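Local coordinates for protein luciferase-like monooxygenase (Streptomyces bottropensis, PDB 4US5) that probably acts as a monooxygenase of the bacterial luciferase family, using molecular oxygen to oxidise an organic substrate, at residues K6-E11 with A307-V312; A50-A55 with G253-L258; V80-Y85 with W138-Q143; H243-R248 with V265-K270. One frame throughout, in Å; residues are numbered along the deposited sequence.

Contact 1: K6-E11 with A307-V312. With NA (sodium ion), chain R; NA (sodium ion), chain L.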
loop_
_atom_site.group_PDB
_atom_site.type_symbol
_atom_site.label_atom_id
_atom_site.label_comp_id
_atom_site.label_asym_id
_atom_site.label_seq_id
_atom_site.Cartn_x
_atom_site.Cartn_y
_atom_site.Cartn_z
ATOM N N LYS B 6 20.340 -7.212 -19.480
ATOM C CA LYS B 6 19.822 -6.067 -18.768
ATOM C C LYS B 6 19.916 -6.303 -17.249
ATOM O O LYS B 6 20.021 -7.439 -16.800
ATOM C CB LYS B 6 18.364 -5.845 -19.158
ATOM C CG LYS B 6 18.174 -5.445 -20.614
ATOM C CD LYS B 6 16.721 -5.411 -21.009
ATOM C CE LYS B 6 16.640 -5.186 -22.514
ATOM N NZ LYS B 6 15.275 -5.395 -23.048
ATOM N N LEU B 7 19.890 -5.223 -16.483
ATOM C CA LEU B 7 19.986 -5.302 -15.021
ATOM C C LEU B 7 18.770 -4.692 -14.361
ATOM O O LEU B 7 18.238 -3.682 -14.826
ATOM C CB LEU B 7 21.204 -4.586 -14.516
ATOM C CG LEU B 7 22.572 -5.065 -14.991
ATOM C CD1 LEU B 7 23.619 -4.224 -14.276
ATOM C CD2 LEU B 7 22.757 -6.552 -14.711
ATOM N N SER B 8 18.328 -5.337 -13.288
ATOM C CA SER B 8 17.215 -4.892 -12.483
ATOM C C SER B 8 17.601 -5.069 -11.000
ATOM O O SER B 8 18.690 -5.597 -10.675
ATOM C CB SER B 8 15.969 -5.687 -12.792
ATOM O OG SER B 8 15.453 -5.284 -14.046
ATOM N N VAL B 9 16.773 -4.537 -10.102
ATOM C CA VAL B 9 17.068 -4.557 -8.651
ATOM C C VAL B 9 15.931 -5.305 -7.950
ATOM O O VAL B 9 14.777 -5.102 -8.280
ATOM C CB VAL B 9 17.166 -3.146 -8.031
ATOM C CG1 VAL B 9 17.473 -3.229 -6.558
ATOM C CG2 VAL B 9 18.174 -2.274 -8.761
ATOM N N VAL B 10 16.294 -6.224 -7.058
ATOM C CA VAL B 10 15.358 -6.878 -6.158
ATOM C C VAL B 10 15.783 -6.507 -4.754
ATOM O O VAL B 10 16.915 -6.810 -4.330
ATOM C CB VAL B 10 15.335 -8.412 -6.390
ATOM C CG1 VAL B 10 14.349 -9.091 -5.468
ATOM C CG2 VAL B 10 14.985 -8.721 -7.849
ATOM N N GLU B 11 14.889 -5.826 -4.041
ATOM C CA GLU B 11 15.182 -5.190 -2.798
ATOM C C GLU B 11 14.374 -5.841 -1.667
ATOM O O GLU B 11 13.155 -5.723 -1.617
ATOM C CB GLU B 11 14.849 -3.694 -2.903
ATOM C CG GLU B 11 14.756 -2.929 -1.556
ATOM C CD GLU B 11 16.084 -2.806 -0.838
ATOM O OE1 GLU B 11 16.746 -3.831 -0.569
ATOM O OE2 GLU B 11 16.484 -1.660 -0.534
ATOM N N ALA B 307 18.457 -15.937 -19.652
ATOM C CA ALA B 307 17.942 -14.802 -18.887
ATOM C C ALA B 307 18.091 -13.504 -19.704
ATOM O O ALA B 307 19.140 -13.245 -20.258
ATOM C CB ALA B 307 18.668 -14.680 -17.571
ATOM N N GLU B 308 17.010 -12.740 -19.777
ATOM C CA GLU B 308 16.980 -11.438 -20.421
ATOM C C GLU B 308 17.499 -10.323 -19.483
ATOM O O GLU B 308 18.040 -9.300 -19.933
ATOM C CB GLU B 308 15.530 -11.115 -20.806
ATOM C CG GLU B 308 14.879 -12.133 -21.739
ATOM C CD GLU B 308 13.411 -11.834 -22.003
ATOM O OE1 GLU B 308 12.851 -10.926 -21.351
ATOM O OE2 GLU B 308 12.816 -12.503 -22.868
ATOM N N GLU B 309 17.309 -10.543 -18.180
ATOM C CA GLU B 309 17.692 -9.578 -17.156
ATOM C C GLU B 309 18.177 -10.319 -15.963
ATOM O O GLU B 309 17.774 -11.462 -15.708
ATOM C CB GLU B 309 16.516 -8.701 -16.626
ATOM C CG GLU B 309 15.667 -8.077 -17.649
ATOM C CD GLU B 309 14.448 -7.386 -17.073
ATOM O OE1 GLU B 309 14.387 -7.005 -15.857
ATOM O OE2 GLU B 309 13.547 -7.187 -17.892
ATOM N N LEU B 310 18.994 -9.631 -15.177
ATOM C CA LEU B 310 19.431 -10.115 -13.900
ATOM C C LEU B 310 18.752 -9.246 -12.875
ATOM O O LEU B 310 18.920 -8.009 -12.910
ATOM C CB LEU B 310 20.938 -10.008 -13.757
ATOM C CG LEU B 310 21.749 -10.764 -14.816
ATOM C CD1 LEU B 310 23.209 -10.423 -14.760
ATOM C CD2 LEU B 310 21.516 -12.256 -14.669
ATOM N N GLY B 311 18.035 -9.883 -11.960
ATOM C CA GLY B 311 17.472 -9.215 -10.772
ATOM C C GLY B 311 18.490 -9.227 -9.617
ATOM O O GLY B 311 18.768 -10.260 -9.006
ATOM N N VAL B 312 19.092 -8.088 -9.363
ATOM C CA VAL B 312 20.281 -8.032 -8.527
ATOM C C VAL B 312 19.927 -7.723 -7.108
ATOM O O VAL B 312 19.456 -6.594 -6.778
ATOM C CB VAL B 312 21.303 -7.006 -9.035
ATOM C CG1 VAL B 312 22.525 -6.938 -8.133
ATOM C CG2 VAL B 312 21.716 -7.328 -10.488
HETATM NA NA NA R . 18.707 -6.375 -2.398
HETATM NA NA NA L . 17.298 -0.955 2.052
HETATM O O HOH W 1 19.464 -1.812 3.801
#
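Leu7 and Leu310 lie side by side on one face of the sheet and point the same way, each with CG beside its own backbone N; Leu7 CD2 meets Leu310 CD1 at 3.9 Å, and Leu329 of helix 319-332 packs over Leu7. On the face of Ser8 and Glu309 the contact is polar. Ser8 OG donates to Glu309 OE1 at 2.7 Å, arriving from above the carboxylate plane (by 33°), while Glu309 OE2 is held by a salt bridge to Arg42. These side chains ride on the parallel pairing of the first strand with the last, the seam that closes the TIM barrel. Lys6 and Ser8 each use both N and O across it; Ser8 N reaches Leu310 O at 2.8 Å, and Leu310 N reaches Lys6 O at 2.9 Å. Val10 CG2 rests on Gly311 CA at 3.9 Å, where any CB on the glycine would collide with that methyl. Val10 O, at the C-terminal end of its strand, binds a sodium ion at 2.7 Å with Gln12.

Contact 2: A50-A55 with G253-L258. With NA (sodium ion), chain Q.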
loop_
_atom_site.group_PDB
_atom_site.type_symbol
_atom_site.label_atom_id
_atom_site.label_comp_id
_atom_site.label_asym_id
_atom_site.label_seq_id
_atom_site.Cartn_x
_atom_site.Cartn_y
_atom_site.Cartn_z
ATOM N N ALA B 50 8.034 -10.671 10.007
ATOM C CA ALA B 50 8.529 -11.045 11.343
ATOM C C ALA B 50 10.025 -11.413 11.382
ATOM O O ALA B 50 10.445 -12.286 12.127
ATOM C CB ALA B 50 7.676 -12.184 11.875
ATOM N N GLU B 51 10.836 -10.719 10.578
ATOM C CA GLU B 51 12.283 -10.889 10.557
ATOM C C GLU B 51 12.897 -9.542 10.936
ATOM O O GLU B 51 12.612 -8.524 10.283
ATOM C CB GLU B 51 12.759 -11.320 9.176
ATOM C CG GLU B 51 12.404 -12.761 8.840
ATOM C CD GLU B 51 12.754 -13.176 7.430
ATOM O OE1 GLU B 51 13.036 -12.310 6.561
ATOM O OE2 GLU B 51 12.653 -14.411 7.153
ATOM N N ILE B 52 13.701 -9.506 12.004
ATOM C CA ILE B 52 14.302 -8.247 12.416
ATOM C C ILE B 52 15.251 -7.740 11.343
ATOM O O ILE B 52 15.569 -6.552 11.314
ATOM C CB ILE B 52 15.028 -8.315 13.803
ATOM C CG1 ILE B 52 16.137 -9.385 13.833
ATOM C CG2 ILE B 52 14.019 -8.562 14.909
ATOM C CD1 ILE B 52 17.080 -9.215 15.027
ATOM N N PHE B 53 15.720 -8.628 10.474
ATOM C CA PHE B 53 16.767 -8.231 9.537
ATOM C C PHE B 53 16.211 -7.871 8.146
ATOM O O PHE B 53 17.001 -7.547 7.281
ATOM C CB PHE B 53 17.834 -9.328 9.376
ATOM C CG PHE B 53 17.248 -10.696 9.113
ATOM C CD1 PHE B 53 16.967 -11.102 7.819
ATOM C CD2 PHE B 53 16.992 -11.563 10.161
ATOM C CE1 PHE B 53 16.411 -12.370 7.573
ATOM C CE2 PHE B 53 16.465 -12.815 9.931
ATOM C CZ PHE B 53 16.154 -13.217 8.631
ATOM N N ASN B 54 14.891 -7.889 7.966
ATOM C CA ASN B 54 14.276 -7.390 6.718
ATOM C C ASN B 54 13.137 -6.445 7.079
ATOM O O ASN B 54 12.264 -6.792 7.890
ATOM C CB ASN B 54 13.780 -8.546 5.880
ATOM C CG ASN B 54 14.895 -9.303 5.196
ATOM O OD1 ASN B 54 15.828 -8.725 4.638
ATOM N ND2 ASN B 54 14.762 -10.626 5.157
ATOM N N ALA B 55 13.093 -5.288 6.429
ATOM C CA ALA B 55 12.220 -4.168 6.861
ATOM C C ALA B 55 10.817 -4.074 6.219
ATOM O O ALA B 55 10.024 -3.248 6.640
ATOM C CB ALA B 55 12.938 -2.858 6.641
ATOM N N GLY B 253 21.992 -20.425 14.931
ATOM C CA GLY B 253 20.780 -19.878 15.551
ATOM C C GLY B 253 20.940 -18.470 16.120
ATOM O O GLY B 253 20.143 -18.041 16.942
ATOM N N ASP B 254 21.960 -17.763 15.646
ATOM C CA ASP B 254 22.298 -16.429 16.097
ATOM C C ASP B 254 21.680 -15.477 15.075
ATOM O O ASP B 254 22.259 -15.238 14.002
ATOM C CB ASP B 254 23.804 -16.312 16.168
ATOM C CG ASP B 254 24.295 -14.943 16.568
ATOM O OD1 ASP B 254 23.484 -14.068 16.902
ATOM O OD2 ASP B 254 25.526 -14.750 16.525
ATOM N N VAL B 255 20.528 -14.920 15.431
ATOM C CA VAL B 255 19.739 -14.060 14.534
ATOM C C VAL B 255 19.932 -12.605 14.880
ATOM O O VAL B 255 19.394 -12.112 15.868
ATOM C CB VAL B 255 18.230 -14.423 14.622
ATOM C CG1 VAL B 255 17.402 -13.572 13.648
ATOM C CG2 VAL B 255 18.037 -15.904 14.317
ATOM N N ARG B 256 20.701 -11.906 14.059
ATOM C CA ARG B 256 20.982 -10.501 14.279
ATOM C C ARG B 256 20.967 -9.735 12.967
ATOM O O ARG B 256 20.847 -10.318 11.898
ATOM C CB ARG B 256 22.329 -10.327 14.986
ATOM C CG ARG B 256 22.270 -10.752 16.448
ATOM C CD ARG B 256 23.571 -10.383 17.163
ATOM N NE ARG B 256 24.617 -11.381 17.074
ATOM C CZ ARG B 256 25.915 -11.182 17.335
ATOM N NH1 ARG B 256 26.410 -9.993 17.674
ATOM N NH2 ARG B 256 26.731 -12.195 17.225
ATOM N N LEU B 257 21.069 -8.422 13.072
ATOM C CA LEU B 257 21.134 -7.562 11.932
ATOM C C LEU B 257 22.407 -7.844 11.131
ATOM O O LEU B 257 23.362 -8.426 11.654
ATOM C CB LEU B 257 21.088 -6.101 12.377
ATOM C CG LEU B 257 19.915 -5.675 13.287
ATOM C CD1 LEU B 257 20.002 -4.179 13.531
ATOM C CD2 LEU B 257 18.564 -6.050 12.702
ATOM N N LEU B 258 22.422 -7.433 9.843
ATOM C CA LEU B 258 23.612 -7.625 9.030
ATOM C C LEU B 258 24.839 -6.976 9.699
ATOM O O LEU B 258 24.815 -5.800 10.048
ATOM C CB LEU B 258 23.441 -7.053 7.620
ATOM C CG LEU B 258 22.575 -7.779 6.600
ATOM C CD1 LEU B 258 22.839 -7.178 5.201
ATOM C CD2 LEU B 258 22.819 -9.252 6.573
HETATM NA NA NA Q . 10.260 -8.620 8.438
#
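Glu51 to Asn54 form a type I turn, closed by a weak Asn54 N to Glu51 O hydrogen bond, in the loop that follows strand 42-45 of the TIM barrel. It faces the irregular connection between helices 233-251 and 261-268, where Gly253 (phi 75°) is the C-prime residue of the Schellman motif ending the first helix. Ile52 and Phe53, the central pair of the turn, carry the contact, both with the first side-chain branch (CG1 and CG) in the crowded position between backbone N and carbonyl carbon (chi1 58° and 49°). Ile52 lays CD1 along the opposing backbone, 3.8 Å from Val255 O. Phe53 presents its ring edge to the valine: Val255 CG1 lies near the ring plane, 3.9 Å from Phe53 CE2. One ring face carries Glu51 CB, and Phe246 of helix 233-251 meets the ring edge-to-face. Leu257 reaches back with CD2, 3.3 Å from Ile52 O. Beyond the apolar patch, Arg256 grips Asp254 side-on through NE and NH2, one nitrogen to each oxygen on its syn lone pair. The turn is a metal site at the subunit interface, where His48 O of the same chain and Ser159 OG of the second subunit join a sodium ion bound by Glu51 O at 3.0 Å and Asn54 O at 2.8 Å. Asn54 ND2 donates to Glu51 OE1 at 2.8 Å, tying the two ends of the turn together.

Contact 3: V80-Y85 with W138-Q143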
loop_
_atom_site.group_PDB
_atom_site.type_symbol
_atom_site.label_atom_id
_atom_site.label_comp_id
_atom_site.label_asym_id
_atom_site.label_seq_id
_atom_site.Cartn_x
_atom_site.Cartn_y
_atom_site.Cartn_z
ATOM N N VAL B 80 4.808 -10.527 -3.957
ATOM C CA VAL B 80 3.692 -10.633 -3.043
ATOM C C VAL B 80 3.392 -12.105 -2.737
ATOM O O VAL B 80 3.284 -12.923 -3.626
ATOM C CB VAL B 80 2.436 -9.954 -3.632
ATOM C CG1 VAL B 80 1.175 -10.376 -2.881
ATOM C CG2 VAL B 80 2.599 -8.457 -3.579
ATOM N N LEU B 81 3.238 -12.412 -1.459
ATOM C CA LEU B 81 2.954 -13.798 -1.014
ATOM C C LEU B 81 1.449 -14.104 -1.113
ATOM O O LEU B 81 0.681 -13.998 -0.146
ATOM C CB LEU B 81 3.491 -13.989 0.371
ATOM C CG LEU B 81 4.963 -13.662 0.522
ATOM C CD1 LEU B 81 5.400 -13.917 1.963
ATOM C CD2 LEU B 81 5.877 -14.373 -0.467
ATOM N N LEU B 82 1.035 -14.427 -2.327
ATOM C CA LEU B 82 -0.365 -14.463 -2.701
ATOM C C LEU B 82 -1.161 -15.494 -1.894
ATOM O O LEU B 82 -2.363 -15.322 -1.706
ATOM C CB LEU B 82 -0.503 -14.737 -4.193
ATOM C CG LEU B 82 -1.905 -14.793 -4.762
ATOM C CD1 LEU B 82 -2.689 -13.525 -4.535
ATOM C CD2 LEU B 82 -1.829 -15.108 -6.269
ATOM N N SER B 83 -0.484 -16.516 -1.374
ATOM C CA SER B 83 -1.173 -17.521 -0.569
ATOM C C SER B 83 -1.758 -16.949 0.688
ATOM O O SER B 83 -2.594 -17.579 1.303
ATOM C CB SER B 83 -0.246 -18.657 -0.179
ATOM O OG SER B 83 0.191 -19.359 -1.321
ATOM N N LEU B 84 -1.293 -15.754 1.086
ATOM C CA LEU B 84 -1.737 -15.143 2.320
ATOM C C LEU B 84 -2.944 -14.240 2.154
ATOM O O LEU B 84 -3.488 -13.779 3.145
ATOM C CB LEU B 84 -0.600 -14.293 2.939
ATOM C CG LEU B 84 0.712 -14.956 3.227
ATOM C CD1 LEU B 84 1.701 -13.894 3.744
ATOM C CD2 LEU B 84 0.536 -16.070 4.244
ATOM N N TYR B 85 -3.308 -13.924 0.910
ATOM C CA TYR B 85 -4.246 -12.875 0.633
ATOM C C TYR B 85 -5.372 -13.303 -0.294
ATOM O O TYR B 85 -5.203 -14.168 -1.113
ATOM C CB TYR B 85 -3.511 -11.706 -0.031
ATOM C CG TYR B 85 -2.321 -11.224 0.771
ATOM C CD1 TYR B 85 -2.500 -10.686 2.044
ATOM C CD2 TYR B 85 -1.037 -11.402 0.312
ATOM C CE1 TYR B 85 -1.430 -10.306 2.810
ATOM C CE2 TYR B 85 0.056 -10.967 1.045
ATOM C CZ TYR B 85 -0.150 -10.418 2.300
ATOM O OH TYR B 85 0.928 -9.967 3.008
ATOM N N TRP B 138 -1.295 -21.813 -7.488
ATOM C CA TRP B 138 -1.560 -21.702 -8.928
ATOM C C TRP B 138 -3.026 -21.411 -9.206
ATOM O O TRP B 138 -3.347 -20.653 -10.133
ATOM C CB TRP B 138 -1.111 -22.943 -9.704
ATOM C CG TRP B 138 0.233 -23.499 -9.307
ATOM C CD1 TRP B 138 0.542 -24.818 -9.133
ATOM C CD2 TRP B 138 1.437 -22.762 -9.012
ATOM N NE1 TRP B 138 1.855 -24.949 -8.763
ATOM C CE2 TRP B 138 2.427 -23.705 -8.674
ATOM C CE3 TRP B 138 1.772 -21.401 -9.006
ATOM C CZ2 TRP B 138 3.744 -23.335 -8.328
ATOM C CZ3 TRP B 138 3.075 -21.033 -8.654
ATOM C CH2 TRP B 138 4.048 -22.005 -8.321
ATOM N N ARG B 139 -3.906 -21.931 -8.364
ATOM C CA ARG B 139 -5.315 -21.575 -8.407
ATOM C C ARG B 139 -5.565 -20.088 -8.078
ATOM O O ARG B 139 -6.353 -19.419 -8.743
ATOM C CB ARG B 139 -6.097 -22.413 -7.411
ATOM C CG ARG B 139 -7.613 -22.306 -7.544
ATOM C CD ARG B 139 -8.359 -22.906 -6.364
ATOM N NE ARG B 139 -8.177 -24.364 -6.248
ATOM C CZ ARG B 139 -8.976 -25.288 -6.808
ATOM N NH1 ARG B 139 -10.020 -24.934 -7.555
ATOM N NH2 ARG B 139 -8.723 -26.582 -6.629
ATOM N N ARG B 140 -4.921 -19.603 -7.033
ATOM C CA ARG B 140 -5.022 -18.170 -6.659
ATOM C C ARG B 140 -4.505 -17.284 -7.768
ATOM O O ARG B 140 -5.061 -16.239 -8.067
ATOM C CB ARG B 140 -4.220 -17.902 -5.396
ATOM C CG ARG B 140 -4.878 -18.339 -4.137
ATOM C CD ARG B 140 -3.903 -18.302 -2.965
ATOM N NE ARG B 140 -4.570 -18.817 -1.800
ATOM C CZ ARG B 140 -5.342 -18.113 -1.002
ATOM N NH1 ARG B 140 -5.456 -16.811 -1.138
ATOM N NH2 ARG B 140 -5.969 -18.722 -0.019
ATOM N N LEU B 141 -3.448 -17.733 -8.402
ATOM C CA LEU B 141 -2.842 -17.009 -9.480
ATOM C C LEU B 141 -3.792 -16.900 -10.693
ATOM O O LEU B 141 -3.870 -15.855 -11.336
ATOM C CB LEU B 141 -1.518 -17.701 -9.837
ATOM C CG LEU B 141 -0.485 -17.040 -10.715
ATOM C CD1 LEU B 141 -0.181 -15.618 -10.304
ATOM C CD2 LEU B 141 0.787 -17.891 -10.662
ATOM N N GLU B 142 -4.531 -17.961 -10.972
ATOM C CA GLU B 142 -5.583 -17.919 -11.998
ATOM C C GLU B 142 -6.703 -16.978 -11.606
ATOM O O GLU B 142 -7.229 -16.246 -12.431
ATOM C CB GLU B 142 -6.245 -19.317 -12.204
ATOM C CG GLU B 142 -6.485 -19.628 -13.684
ATOM C CD GLU B 142 -5.246 -20.162 -14.341
ATOM O OE1 GLU B 142 -5.061 -21.412 -14.333
ATOM O OE2 GLU B 142 -4.475 -19.325 -14.872
ATOM N N GLN B 143 -7.112 -17.044 -10.348
ATOM C CA GLN B 143 -8.139 -16.138 -9.848
ATOM C C GLN B 143 -7.695 -14.677 -9.981
ATOM O O GLN B 143 -8.467 -13.808 -10.366
ATOM C CB GLN B 143 -8.403 -16.386 -8.382
ATOM C CG GLN B 143 -9.228 -17.584 -8.008
ATOM C CD GLN B 143 -9.539 -17.538 -6.523
ATOM O OE1 GLN B 143 -8.703 -17.903 -5.700
ATOM N NE2 GLN B 143 -10.708 -17.007 -6.169
#
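The loop that leaves barrel strand 74-81 for helix 87-100 packs here against helix 134-147 of the TIM-barrel fold. An inverse gamma turn at Leu81 leads into a short 3-10 segment, Leu82 to Leu84, and Tyr85 N returns to Leu82 O at 3.1 Å. Leu82 points at the helix with CG anti to its backbone N (chi1 -179°), crossing Arg140 obliquely; its CD2 lies 3.8 Å from Arg140 CB and 3.7 Å from Leu141 N, so one methyl rests on both side chain and helix backbone. The Arg140 chain, extended from CG to NE, runs past the 3-10 segment, with CD 3.6 Å from Leu82 O. Its guanidinium then sits among backbone oxygens: Ser83 O lies over the centre of one face, 3.6 Å from CZ, while Tyr85 O is at the edge, near the plane. Arg140 forms salt bridges with two carboxylates, Asp136 at NE and Asp125 of the second subunit at NH1, so this side chain links loop, helix and dimer partner. An alanine here would remove the partner of both aspartates and the flat group beneath Ser83 O, and would probably loosen the loop against the helix and weaken this part of the subunit interface. Tyr85 O approaches Arg140 NH1 to 2.7 Å, yet the angle is too poor for a hydrogen bond.

Contact 4: H243-R248 with V265-K270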
loop_
_atom_site.group_PDB
_atom_site.type_symbol
_atom_site.label_atom_id
_atom_site.label_comp_id
_atom_site.label_asym_id
_atom_site.label_seq_id
_atom_site.Cartn_x
_atom_site.Cartn_y
_atom_site.Cartn_z
ATOM N N HIS B 243 28.018 -10.927 4.512
ATOM C CA HIS B 243 27.120 -11.992 4.145
ATOM C C HIS B 243 27.605 -13.350 4.668
ATOM O O HIS B 243 26.813 -14.191 5.088
ATOM C CB HIS B 243 26.980 -12.029 2.641
ATOM C CG HIS B 243 25.670 -12.554 2.188
ATOM N ND1 HIS B 243 25.257 -12.462 0.889
ATOM C CD2 HIS B 243 24.658 -13.140 2.867
ATOM C CE1 HIS B 243 24.052 -12.992 0.777
ATOM N NE2 HIS B 243 23.651 -13.367 1.973
ATOM N N ARG B 244 28.905 -13.572 4.540
ATOM C CA ARG B 244 29.511 -14.785 5.009
ATOM C C ARG B 244 29.215 -14.977 6.508
ATOM O O ARG B 244 28.835 -16.079 6.935
ATOM C CB ARG B 244 31.005 -14.747 4.753
ATOM C CG ARG B 244 31.391 -14.811 3.297
ATOM C CD ARG B 244 32.885 -14.659 3.112
ATOM N NE ARG B 244 33.589 -15.802 3.684
ATOM C CZ ARG B 244 34.786 -15.749 4.251
ATOM N NH1 ARG B 244 35.460 -14.616 4.320
ATOM N NH2 ARG B 244 35.308 -16.870 4.782
ATOM N N LEU B 245 29.429 -13.922 7.284
ATOM C CA LEU B 245 29.228 -13.988 8.759
ATOM C C LEU B 245 27.760 -14.127 9.091
ATOM O O LEU B 245 27.402 -14.848 10.010
ATOM C CB LEU B 245 29.805 -12.756 9.445
ATOM C CG LEU B 245 29.626 -12.672 10.976
ATOM C CD1 LEU B 245 30.216 -13.900 11.645
ATOM C CD2 LEU B 245 30.255 -11.400 11.523
ATOM N N PHE B 246 26.892 -13.487 8.292
ATOM C CA PHE B 246 25.452 -13.642 8.505
ATOM C C PHE B 246 25.092 -15.105 8.375
ATOM O O PHE B 246 24.345 -15.645 9.195
ATOM C CB PHE B 246 24.638 -12.771 7.516
ATOM C CG PHE B 246 23.143 -12.813 7.734
ATOM C CD1 PHE B 246 22.547 -12.095 8.747
ATOM C CD2 PHE B 246 22.343 -13.588 6.902
ATOM C CE1 PHE B 246 21.174 -12.140 8.956
ATOM C CE2 PHE B 246 20.968 -13.644 7.088
ATOM C CZ PHE B 246 20.376 -12.907 8.105
ATOM N N HIS B 247 25.683 -15.795 7.409
ATOM C CA HIS B 247 25.398 -17.222 7.277
ATOM C C HIS B 247 25.958 -18.075 8.416
ATOM O O HIS B 247 25.322 -19.017 8.832
ATOM C CB HIS B 247 25.904 -17.785 5.952
ATOM C CG HIS B 247 24.879 -17.763 4.882
ATOM N ND1 HIS B 247 24.586 -16.619 4.175
ATOM C CD2 HIS B 247 24.029 -18.716 4.435
ATOM C CE1 HIS B 247 23.604 -16.868 3.333
ATOM N NE2 HIS B 247 23.282 -18.146 3.439
ATOM N N ARG B 248 27.177 -17.777 8.850
ATOM C CA ARG B 248 27.774 -18.501 9.994
ATOM C C ARG B 248 26.836 -18.376 11.175
ATOM O O ARG B 248 26.515 -19.367 11.845
ATOM C CB ARG B 248 29.155 -17.932 10.357
ATOM C CG ARG B 248 29.668 -18.427 11.707
ATOM C CD ARG B 248 31.018 -17.836 12.071
ATOM N NE ARG B 248 32.120 -18.456 11.332
ATOM C CZ ARG B 248 33.397 -18.127 11.487
ATOM N NH1 ARG B 248 33.756 -17.201 12.362
ATOM N NH2 ARG B 248 34.324 -18.747 10.791
ATOM N N VAL B 265 35.066 -9.441 8.548
ATOM C CA VAL B 265 36.335 -9.938 8.002
ATOM C C VAL B 265 37.119 -10.621 9.125
ATOM O O VAL B 265 37.525 -11.789 8.989
ATOM C CB VAL B 265 37.174 -8.819 7.367
ATOM C CG1 VAL B 265 38.622 -9.290 7.086
ATOM C CG2 VAL B 265 36.538 -8.353 6.064
ATOM N N ALA B 266 37.245 -9.920 10.252
ATOM C CA ALA B 266 37.927 -10.439 11.447
ATOM C C ALA B 266 37.328 -11.735 11.942
ATOM O O ALA B 266 38.056 -12.708 12.172
ATOM C CB ALA B 266 37.913 -9.391 12.559
ATOM N N GLU B 267 36.006 -11.781 12.085
ATOM C CA GLU B 267 35.336 -13.015 12.509
ATOM C C GLU B 267 35.564 -14.192 11.578
ATOM O O GLU B 267 35.736 -15.326 12.034
ATOM C CB GLU B 267 33.822 -12.804 12.692
ATOM C CG GLU B 267 33.440 -11.993 13.914
ATOM C CD GLU B 267 33.933 -12.650 15.200
ATOM O OE1 GLU B 267 33.428 -13.740 15.553
ATOM O OE2 GLU B 267 34.871 -12.099 15.809
HETATM N N MSE B 268 35.492 -13.959 10.262
HETATM C CA MSE B 268 35.549 -15.079 9.331
HETATM C C MSE B 268 36.963 -15.605 9.208
HETATM O O MSE B 268 37.157 -16.700 8.718
HETATM C CB MSE B 268 35.003 -14.699 7.964
HETATM C CG MSE B 268 33.500 -14.388 8.053
HETATM SE SE MSE B 268 32.398 -15.801 8.813
HETATM C CE MSE B 268 32.835 -17.291 7.610
ATOM N N ASP B 269 37.951 -14.824 9.641
ATOM C CA ASP B 269 39.337 -15.319 9.715
ATOM C C ASP B 269 39.540 -16.304 10.877
ATOM O O ASP B 269 40.554 -17.004 10.922
ATOM C CB ASP B 269 40.342 -14.154 9.823
ATOM C CG ASP B 269 40.587 -13.447 8.485
ATOM O OD1 ASP B 269 40.322 -14.042 7.432
ATOM O OD2 ASP B 269 41.018 -12.282 8.502
ATOM N N LYS B 270 38.595 -16.359 11.812
ATOM C CA LYS B 270 38.674 -17.296 12.916
ATOM C C LYS B 270 37.976 -18.595 12.548
ATOM O O LYS B 270 37.062 -18.602 11.726
ATOM C CB LYS B 270 38.040 -16.714 14.178
ATOM C CG LYS B 270 38.598 -15.360 14.614
ATOM C CD LYS B 270 37.594 -14.598 15.472
ATOM C CE LYS B 270 38.149 -13.254 16.014
ATOM N NZ LYS B 270 37.423 -12.770 17.228
HETATM O O HOH W 2 37.744 -12.971 6.360
HETATM O O HOH W 3 38.121 -16.195 5.934
#
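Val265 O is hydrogen-bonded, at 2.9 Å, to a water that is also weakly bonded to Arg244 NH1, while Arg244 NH2 is salt-bridged to Asp274. Glu267 lays CB against Leu245 CD1 at 3.9 Å, and its carbonyl accepts from both Lys270 N and Arg248 NH1, the latter at 2.7 Å from well above the carbonyl plane. Selenomethionine Met268, bent at chi2 and chi3, is wedged between two arginines, with CB over a guanidinium face, 3.7 Å from Arg244 NH1, and SE over the centre of the Arg248 guanidinium, 3.7 Å from NE. Lys270 O takes Arg248 NH2 at 2.9 Å in its carbonyl plane, and Lys270 NZ forms a salt bridge with Glu267 OE2. Replacing Arg248 by leucine would remove both bonds to the carbonyls of Glu267 and Lys270 and the flat group against SE, and would probably loosen this segment against helix 233-251. Helix 261-268 packs on helix 233-251, with Leu245 also touching Leu263 and Ala264, while His243 stacks on Tyr286 of strand 286-289.

In the fold
Contact 1 is buried in the barrel wall, its centre about 8 Å from the centre of the chain, and its parallel strands pair through backbone hydrogen bonds. Contact 3, also buried, lies farther out, after strand 74-81 of the same sheet, and relies on an arginine and apolar side chains. Contact 2 lies at the surface and is apolar across its segments; the partly buried contact 4 joins two helices through a selenomethionine set between two guanidinium groups and one arginine that grips two carbonyls. Contacts 2 and 4 meet at Phe246, which touches Phe53, Arg256 and Leu258. Contacts 2 and 3 both touch the second subunit, one through sodium and packing, the other through polar bonds.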